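Local atomic coordinates of major capsid protein (Human herpesvirus 1, PDB entry 1NO7), a protein that builds the icosahedral capsid shell of herpes simplex virus 1 as its major capsid protein. Residues V190-S204 with R433-L447. Residues are numbered along the deposited sequence; the frame is centred on the assembly and turned at random.
Sequences VFCALARLVVQCITS and RVVVDGPAMLTLQVL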
ATOM      1  N   VAL A 190      16.442   9.591   6.921  1.00 12.44           N
ATOM      2  CA  VAL A 190      16.575   8.567   7.943  1.00 12.44           C
ATOM      3  C   VAL A 190      17.046   7.244   7.386  1.00 12.44           C
ATOM      4  O   VAL A 190      17.771   6.526   8.038  1.00 12.44           O
ATOM      5  CB  VAL A 190      15.266   8.323   8.681  1.00  2.25           C
ATOM      6  CG1 VAL A 190      15.461   7.196   9.703  1.00  2.25           C
ATOM      7  CG2 VAL A 190      14.799   9.628   9.359  1.00  2.25           C
ATOM      8  N   PHE A 191      16.600   6.871   6.198  1.00 29.41           N
ATOM      9  CA  PHE A 191      17.073   5.599   5.668  1.00 29.41           C
ATOM     10  C   PHE A 191      18.584   5.697   5.654  1.00 29.41           C
ATOM     11  O   PHE A 191      19.275   4.732   5.965  1.00 29.41           O
ATOM     12  CB  PHE A 191      16.581   5.335   4.237  1.00 17.46           C
ATOM     13  CG  PHE A 191      17.155   4.091   3.637  1.00 17.46           C
ATOM     14  CD1 PHE A 191      16.654   2.836   3.991  1.00 17.46           C
ATOM     15  CD2 PHE A 191      18.225   4.165   2.762  1.00 17.46           C
ATOM     16  CE1 PHE A 191      17.214   1.652   3.476  1.00 17.46           C
ATOM     17  CE2 PHE A 191      18.803   2.993   2.234  1.00 17.46           C
ATOM     18  CZ  PHE A 191      18.293   1.728   2.594  1.00 17.46           C
ATOM     19  N   CYS A 192      19.100   6.872   5.317  1.00 55.78           N
ATOM     20  CA  CYS A 192      20.538   7.039   5.278  1.00 55.78           C
ATOM     21  C   CYS A 192      21.184   6.876   6.651  1.00 55.78           C
ATOM     22  O   CYS A 192      22.244   6.254   6.770  1.00 55.78           O
ATOM     23  CB  CYS A 192      20.893   8.386   4.647  1.00 55.80           C
ATOM     24  SG  CYS A 192      20.744   8.322   2.845  1.00 55.80           S
ATOM     25  N   ALA A 193      20.555   7.421   7.688  1.00 74.72           N
ATOM     26  CA  ALA A 193      21.111   7.272   9.025  1.00 74.72           C
ATOM     27  C   ALA A 193      21.264   5.780   9.328  1.00 74.72           C
ATOM     28  O   ALA A 193      22.373   5.233   9.307  1.00 74.72           O
ATOM     29  CB  ALA A 193      20.197   7.916  10.057  1.00  7.54           C
ATOM     30  N   LEU A 194      20.139   5.121   9.592  1.00 35.50           N
ATOM     31  CA  LEU A 194      20.136   3.694   9.914  1.00 35.50           C
ATOM     32  C   LEU A 194      20.699   2.819   8.788  1.00 35.50           C
ATOM     33  O   LEU A 194      20.638   1.576   8.859  1.00 35.50           O
ATOM     34  CB  LEU A 194      18.717   3.240  10.264  1.00 43.14           C
ATOM     35  CG  LEU A 194      18.094   3.974  11.457  1.00 43.14           C
ATOM     36  CD1 LEU A 194      17.706   5.382  11.035  1.00 43.14           C
ATOM     37  CD2 LEU A 194      16.859   3.238  11.960  1.00 43.14           C
ATOM     38  N   ALA A 195      21.251   3.466   7.759  1.00 34.41           N
ATOM     39  CA  ALA A 195      21.826   2.748   6.622  1.00 34.41           C
ATOM     40  C   ALA A 195      22.667   1.560   7.088  1.00 34.41           C
ATOM     41  O   ALA A 195      22.494   0.443   6.595  1.00 34.41           O
ATOM     42  CB  ALA A 195      22.677   3.692   5.770  1.00 18.15           C
ATOM     43  N   ARG A 196      23.565   1.794   8.045  1.00 46.36           N
ATOM     44  CA  ARG A 196      24.413   0.713   8.551  1.00 46.36           C
ATOM     45  C   ARG A 196      23.510  -0.399   9.075  1.00 46.36           C
ATOM     46  O   ARG A 196      23.570  -1.555   8.634  1.00 46.36           O
ATOM     47  CB  ARG A 196      25.306   1.222   9.686  1.00 76.30           C
ATOM     48  CG  ARG A 196      26.259   0.172  10.236  1.00 76.30           C
ATOM     49  CD  ARG A 196      26.706   0.516  11.656  1.00 76.30           C
ATOM     50  NE  ARG A 196      27.361  -0.622  12.301  1.00 76.30           N
ATOM     51  CZ  ARG A 196      28.616  -0.992  12.074  1.00 76.30           C
ATOM     52  NH1 ARG A 196      29.368  -0.306  11.220  1.00 76.30           N
ATOM     53  NH2 ARG A 196      29.108  -2.066  12.678  1.00 76.30           N
ATOM     54  N   LEU A 197      22.660  -0.017  10.019  1.00 30.60           N
ATOM     55  CA  LEU A 197      21.721  -0.942  10.642  1.00 30.60           C
ATOM     56  C   LEU A 197      21.000  -1.798   9.623  1.00 30.60           C
ATOM     57  O   LEU A 197      20.974  -3.032   9.726  1.00 30.60           O
ATOM     58  CB  LEU A 197      20.686  -0.164  11.454  1.00 28.44           C
ATOM     59  CG  LEU A 197      19.542  -1.003  12.011  1.00 28.44           C
ATOM     60  CD1 LEU A 197      20.089  -2.294  12.610  1.00 28.44           C
ATOM     61  CD2 LEU A 197      18.790  -0.175  13.063  1.00 28.44           C
ATOM     62  N   VAL A 198      20.402  -1.126   8.645  1.00 34.93           N
ATOM     63  CA  VAL A 198      19.666  -1.807   7.585  1.00 34.93           C
ATOM     64  C   VAL A 198      20.505  -2.850   6.854  1.00 34.93           C
ATOM     65  O   VAL A 198      20.128  -4.030   6.784  1.00 34.93           O
ATOM     66  CB  VAL A 198      19.150  -0.816   6.541  1.00 16.70           C
ATOM     67  CG1 VAL A 198      18.779  -1.567   5.279  1.00 16.70           C
ATOM     68  CG2 VAL A 198      17.941  -0.059   7.089  1.00 16.70           C
ATOM     69  N   VAL A 199      21.635  -2.413   6.305  1.00 35.07           N
ATOM     70  CA  VAL A 199      22.497  -3.325   5.572  1.00 35.07           C
ATOM     71  C   VAL A 199      22.639  -4.619   6.363  1.00 35.07           C
ATOM     72  O   VAL A 199      22.701  -5.709   5.791  1.00 35.07           O
ATOM     73  CB  VAL A 199      23.909  -2.741   5.331  1.00 39.48           C
ATOM     74  CG1 VAL A 199      24.668  -3.658   4.380  1.00 39.48           C
ATOM     75  CG2 VAL A 199      23.825  -1.325   4.755  1.00 39.48           C
ATOM     76  N   GLN A 200      22.667  -4.492   7.688  1.00 41.98           N
ATOM     77  CA  GLN A 200      22.792  -5.667   8.542  1.00 41.98           C
ATOM     78  C   GLN A 200      21.555  -6.581   8.438  1.00 41.98           C
ATOM     79  O   GLN A 200      21.679  -7.769   8.087  1.00 41.98           O
ATOM     80  CB  GLN A 200      22.995  -5.247  10.001  1.00 63.81           C
ATOM     81  CG  GLN A 200      24.155  -4.279  10.234  1.00 63.81           C
ATOM     82  CD  GLN A 200      24.996  -4.669  11.443  1.00 63.81           C
ATOM     83  OE1 GLN A 200      24.468  -4.901  12.535  1.00 63.81           O
ATOM     84  NE2 GLN A 200      26.310  -4.744  11.249  1.00 63.81           N
ATOM     85  N   CYS A 201      20.378  -6.025   8.748  1.00 29.40           N
ATOM     86  CA  CYS A 201      19.124  -6.785   8.689  1.00 29.40           C
ATOM     87  C   CYS A 201      19.006  -7.519   7.371  1.00 29.40           C
ATOM     88  O   CYS A 201      18.822  -8.746   7.332  1.00 29.40           O
ATOM     89  CB  CYS A 201      17.923  -5.863   8.797  1.00 42.32           C
ATOM     90  SG  CYS A 201      18.005  -4.799  10.214  1.00 42.32           S
ATOM     91  N   ILE A 202      19.108  -6.762   6.284  1.00 34.02           N
ATOM     92  CA  ILE A 202      18.988  -7.375   4.979  1.00 34.02           C
ATOM     93  C   ILE A 202      19.961  -8.537   4.796  1.00 34.02           C
ATOM     94  O   ILE A 202      19.545  -9.636   4.417  1.00 34.02           O
ATOM     95  CB  ILE A 202      19.213  -6.364   3.862  1.00 10.47           C
ATOM     96  CG1 ILE A 202      18.192  -5.213   3.998  1.00 10.47           C
ATOM     97  CG2 ILE A 202      19.141  -7.100   2.512  1.00 10.47           C
ATOM     98  CD1 ILE A 202      18.286  -4.137   2.906  1.00 10.47           C
ATOM     99  N   THR A 203      21.248  -8.304   5.069  1.00 31.97           N
ATOM    100  CA  THR A 203      22.231  -9.375   4.896  1.00 31.97           C
ATOM    101  C   THR A 203      21.890 -10.504   5.829  1.00 31.97           C
ATOM    102  O   THR A 203      21.875 -11.675   5.443  1.00 31.97           O
ATOM    103  CB  THR A 203      23.648  -8.931   5.201  1.00 29.26           C
ATOM    104  OG1 THR A 203      23.844  -7.566   4.790  1.00 29.26           O
ATOM    105  CG2 THR A 203      24.615  -9.828   4.434  1.00 29.26           C
ATOM    106  N   SER A 204      21.619 -10.131   7.070  1.00 29.05           N
ATOM    107  CA  SER A 204      21.238 -11.089   8.097  1.00 29.05           C
ATOM    108  C   SER A 204      20.144 -12.006   7.513  1.00 29.05           C
ATOM    109  O   SER A 204      20.367 -13.205   7.259  1.00 29.05           O
ATOM    110  CB  SER A 204      20.718 -10.317   9.327  1.00 52.97           C
ATOM    111  OG  SER A 204      20.140 -11.182  10.293  1.00 52.97           O
ATOM    112  N   ARG A 433      15.850 -14.003  14.258  1.00 40.27           N
ATOM    113  CA  ARG A 433      17.077 -14.665  13.854  1.00 40.27           C
ATOM    114  C   ARG A 433      17.889 -13.614  13.103  1.00 40.27           C
ATOM    115  O   ARG A 433      18.569 -13.922  12.130  1.00 40.27           O
ATOM    116  CB  ARG A 433      16.796 -15.841  12.912  1.00 62.30           C
ATOM    117  CG  ARG A 433      15.837 -16.907  13.436  1.00 62.30           C
ATOM    118  CD  ARG A 433      16.341 -17.545  14.725  1.00 62.30           C
ATOM    119  NE  ARG A 433      15.787 -18.881  14.985  1.00 62.30           N
ATOM    120  CZ  ARG A 433      16.107 -19.975  14.296  1.00 62.30           C
ATOM    121  NH1 ARG A 433      16.974 -19.893  13.296  1.00 62.30           N
ATOM    122  NH2 ARG A 433      15.583 -21.154  14.623  1.00 62.30           N
ATOM    123  N   VAL A 434      17.779 -12.366  13.545  1.00 26.25           N
ATOM    124  CA  VAL A 434      18.500 -11.244  12.948  1.00 26.25           C
ATOM    125  C   VAL A 434      19.819 -10.968  13.704  1.00 26.25           C
ATOM    126  O   VAL A 434      19.861 -11.068  14.934  1.00 26.25           O
ATOM    127  CB  VAL A 434      17.664  -9.996  13.056  1.00 22.63           C
ATOM    128  CG1 VAL A 434      18.463  -8.790  12.562  1.00 22.63           C
ATOM    129  CG2 VAL A 434      16.378 -10.190  12.276  1.00 22.63           C
ATOM    130  N   VAL A 435      20.877 -10.595  12.984  1.00 50.27           N
ATOM    131  CA  VAL A 435      22.165 -10.316  13.626  1.00 50.27           C
ATOM    132  C   VAL A 435      22.639  -8.885  13.429  1.00 50.27           C
ATOM    133  O   VAL A 435      23.206  -8.535  12.392  1.00 50.27           O
ATOM    134  CB  VAL A 435      23.248 -11.270  13.111  1.00 36.80           C
ATOM    135  CG1 VAL A 435      24.619 -10.859  13.643  1.00 36.80           C
ATOM    136  CG2 VAL A 435      22.901 -12.674  13.560  1.00 36.80           C
ATOM    137  N   VAL A 436      22.414  -8.062  14.443  1.00 54.69           N
ATOM    138  CA  VAL A 436      22.805  -6.665  14.399  1.00 54.69           C
ATOM    139  C   VAL A 436      23.688  -6.311  15.594  1.00 54.69           C
ATOM    140  O   VAL A 436      23.284  -6.547  16.735  1.00 54.69           O
ATOM    141  CB  VAL A 436      21.580  -5.780  14.447  1.00 68.63           C
ATOM    142  CG1 VAL A 436      21.991  -4.338  14.627  1.00 68.63           C
ATOM    143  CG2 VAL A 436      20.791  -5.961  13.190  1.00 68.63           C
ATOM    144  N   ASP A 437      24.872  -5.737  15.338  1.00 48.15           N
ATOM    145  CA  ASP A 437      25.789  -5.356  16.412  1.00 48.15           C
ATOM    146  C   ASP A 437      25.349  -4.070  17.139  1.00 48.15           C
ATOM    147  O   ASP A 437      24.409  -3.378  16.711  1.00 48.15           O
ATOM    148  CB  ASP A 437      27.213  -5.192  15.875  1.00 83.44           C
ATOM    149  CG  ASP A 437      27.365  -3.982  14.969  1.00 83.44           C
ATOM    150  OD1 ASP A 437      26.810  -2.906  15.299  1.00 83.44           O
ATOM    151  OD2 ASP A 437      28.056  -4.105  13.932  1.00 83.44           O
ATOM    152  N   GLY A 438      26.047  -3.764  18.237  1.00 43.41           N
ATOM    153  CA  GLY A 438      25.740  -2.607  19.063  1.00 43.41           C
ATOM    154  C   GLY A 438      25.668  -1.233  18.412  1.00 43.41           C
ATOM    155  O   GLY A 438      24.636  -0.571  18.500  1.00 43.41           O
ATOM    156  N   PRO A 439      26.742  -0.762  17.763  1.00 66.49           N
ATOM    157  CA  PRO A 439      26.713   0.560  17.129  1.00 66.49           C
ATOM    158  C   PRO A 439      25.499   0.701  16.216  1.00 66.49           C
ATOM    159  O   PRO A 439      24.772   1.705  16.277  1.00 66.49           O
ATOM    160  CB  PRO A 439      28.026   0.597  16.346  1.00 47.67           C
ATOM    161  CG  PRO A 439      28.926  -0.299  17.143  1.00 47.67           C
ATOM    162  CD  PRO A 439      28.011  -1.452  17.478  1.00 47.67           C
ATOM    163  N   ALA A 440      25.294  -0.312  15.369  1.00 35.77           N
ATOM    164  CA  ALA A 440      24.165  -0.323  14.445  1.00 35.77           C
ATOM    165  C   ALA A 440      22.904  -0.047  15.261  1.00 35.77           C
ATOM    166  O   ALA A 440      22.164   0.906  15.002  1.00 35.77           O
ATOM    167  CB  ALA A 440      24.064  -1.686  13.766  1.00 23.71           C
ATOM    168  N   MET A 441      22.685  -0.887  16.268  1.00 34.81           N
ATOM    169  CA  MET A 441      21.532  -0.757  17.151  1.00 34.81           C
ATOM    170  C   MET A 441      21.411   0.682  17.692  1.00 34.81           C
ATOM    171  O   MET A 441      20.320   1.240  17.755  1.00 34.81           O
ATOM    172  CB  MET A 441      21.677  -1.754  18.300  1.00 21.42           C
ATOM    173  CG  MET A 441      20.403  -2.142  19.020  1.00 21.42           C
ATOM    174  SD  MET A 441      20.628  -3.865  19.598  1.00 21.42           S
ATOM    175  CE  MET A 441      21.862  -4.562  18.313  1.00 21.42           C
ATOM    176  N   LEU A 442      22.531   1.294  18.057  1.00 66.75           N
ATOM    177  CA  LEU A 442      22.480   2.651  18.586  1.00 66.75           C
ATOM    178  C   LEU A 442      22.029   3.732  17.609  1.00 66.75           C
ATOM    179  O   LEU A 442      21.470   4.742  18.051  1.00 66.75           O
ATOM    180  CB  LEU A 442      23.831   3.048  19.183  1.00 53.27           C
ATOM    181  CG  LEU A 442      24.022   2.637  20.644  1.00 53.27           C
ATOM    182  CD1 LEU A 442      22.956   3.285  21.507  1.00 53.27           C
ATOM    183  CD2 LEU A 442      23.947   1.133  20.762  1.00 53.27           C
ATOM    184  N   THR A 443      22.251   3.539  16.302  1.00 34.77           N
ATOM    185  CA  THR A 443      21.853   4.564  15.323  1.00 34.77           C
ATOM    186  C   THR A 443      20.397   4.984  15.525  1.00 34.77           C
ATOM    187  O   THR A 443      19.984   6.073  15.102  1.00 34.77           O
ATOM    188  CB  THR A 443      22.042   4.085  13.876  1.00 24.10           C
ATOM    189  OG1 THR A 443      21.717   2.695  13.800  1.00 24.10           O
ATOM    190  CG2 THR A 443      23.485   4.297  13.413  1.00 24.10           C
ATOM    191  N   LEU A 444      19.631   4.124  16.192  1.00 30.67           N
ATOM    192  CA  LEU A 444      18.228   4.420  16.464  1.00 30.67           C
ATOM    193  C   LEU A 444      18.074   5.700  17.278  1.00 30.67           C
ATOM    194  O   LEU A 444      16.957   6.122  17.585  1.00 30.67           O
ATOM    195  CB  LEU A 444      17.548   3.262  17.207  1.00 50.59           C
ATOM    196  CG  LEU A 444      17.313   1.950  16.445  1.00 50.59           C
ATOM    197  CD1 LEU A 444      16.529   1.002  17.350  1.00 50.59           C
ATOM    198  CD2 LEU A 444      16.553   2.199  15.136  1.00 50.59           C
ATOM    199  N   GLN A 445      19.185   6.327  17.642  1.00 62.05           N
ATOM    200  CA  GLN A 445      19.078   7.558  18.408  1.00 62.05           C
ATOM    201  C   GLN A 445      18.488   8.629  17.487  1.00 62.05           C
ATOM    202  O   GLN A 445      17.868   9.592  17.948  1.00 62.05           O
ATOM    203  CB  GLN A 445      20.456   8.000  18.934  1.00 73.25           C
ATOM    204  CG  GLN A 445      21.180   6.957  19.808  1.00 73.25           C
ATOM    205  CD  GLN A 445      22.322   7.547  20.631  1.00 73.25           C
ATOM    206  OE1 GLN A 445      22.096   8.177  21.673  1.00 73.25           O
ATOM    207  NE2 GLN A 445      23.553   7.352  20.163  1.00 73.25           N
ATOM    208  N   VAL A 446      18.659   8.436  16.180  1.00 38.73           N
ATOM    209  CA  VAL A 446      18.163   9.396  15.201  1.00 38.73           C
ATOM    210  C   VAL A 446      16.651   9.654  15.276  1.00 38.73           C
ATOM    211  O   VAL A 446      16.204  10.811  15.215  1.00 38.73           O
ATOM    212  CB  VAL A 446      18.485   8.948  13.762  1.00 32.24           C
ATOM    213  CG1 VAL A 446      18.163  10.082  12.812  1.00 32.24           C
ATOM    214  CG2 VAL A 446      19.947   8.553  13.636  1.00 32.24           C
ATOM    215  N   LEU A 447      15.880   8.575  15.412  1.00 77.16           N
ATOM    216  CA  LEU A 447      14.416   8.641  15.461  1.00 77.16           C
ATOM    217  C   LEU A 447      13.838   9.789  16.264  1.00 77.16           C
ATOM    218  O   LEU A 447      12.776  10.315  15.922  1.00 77.16           O
ATOM    219  CB  LEU A 447      13.829   7.332  15.986  1.00 34.16           C
ATOM    220  CG  LEU A 447      14.399   6.056  15.356  1.00 34.16           C
ATOM    221  CD1 LEU A 447      13.439   4.901  15.620  1.00 34.16           C
ATOM    222  CD2 LEU A 447      14.617   6.240  13.853  1.00 34.16           C
TER
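Leu197 and Ala440 bring the two backbones together, their CA atoms 4.6 Å apart, where helix 195-204 crosses helix 438-442 at -120°, axes 8.3 Å apart. Alanine suits this crossing because a lone methyl allows so close an approach. Extended residues 434-436 lead up to helix 438-442 from beside Ser204. Asp437, at the N-cap of that helix, also binds helix 195-204 through its carboxylate and backbone N. OD2 of Asp437 receives NH2 of Arg196 at 2.6 Å in a salt bridge, on the syn side of the carboxylate and near the guanidinium plane. Arginine has the length for this: with CG anti to the backbone N (chi1 -178°) and the chain extended to NE, it passes along Ala440 to reach the acid. Gln200, both donor and acceptor, grips the same residue twice. OE1 of Gln200 takes Asp437 N at 3.0 Å in the carbonyl plane, while NE2 of Gln200 gives a longer 3.3 Å bond to OD2 of Asp437 from above the carboxylate plane. One turn on, the small hydroxyl OG of Ser204 accepts from Val435 N at 2.9 Å, satisfying an amide of the irregular chain. Branched aliphatic side chains fill the buried flank: Leu197 sends CD1 across Val436 and CD2 to Leu444, whose CD2 also meets CD2 of Leu194. At the far end Ala193 packs its methyl on Val446. Helix 176-183 closes over Cys201 and Val434, helix 425-431 lies against Val434 and Val436 through Phe429, and helix 382-389 backs Leu444 and Leu447, around a helix packed on a short helix and its extended lead-in.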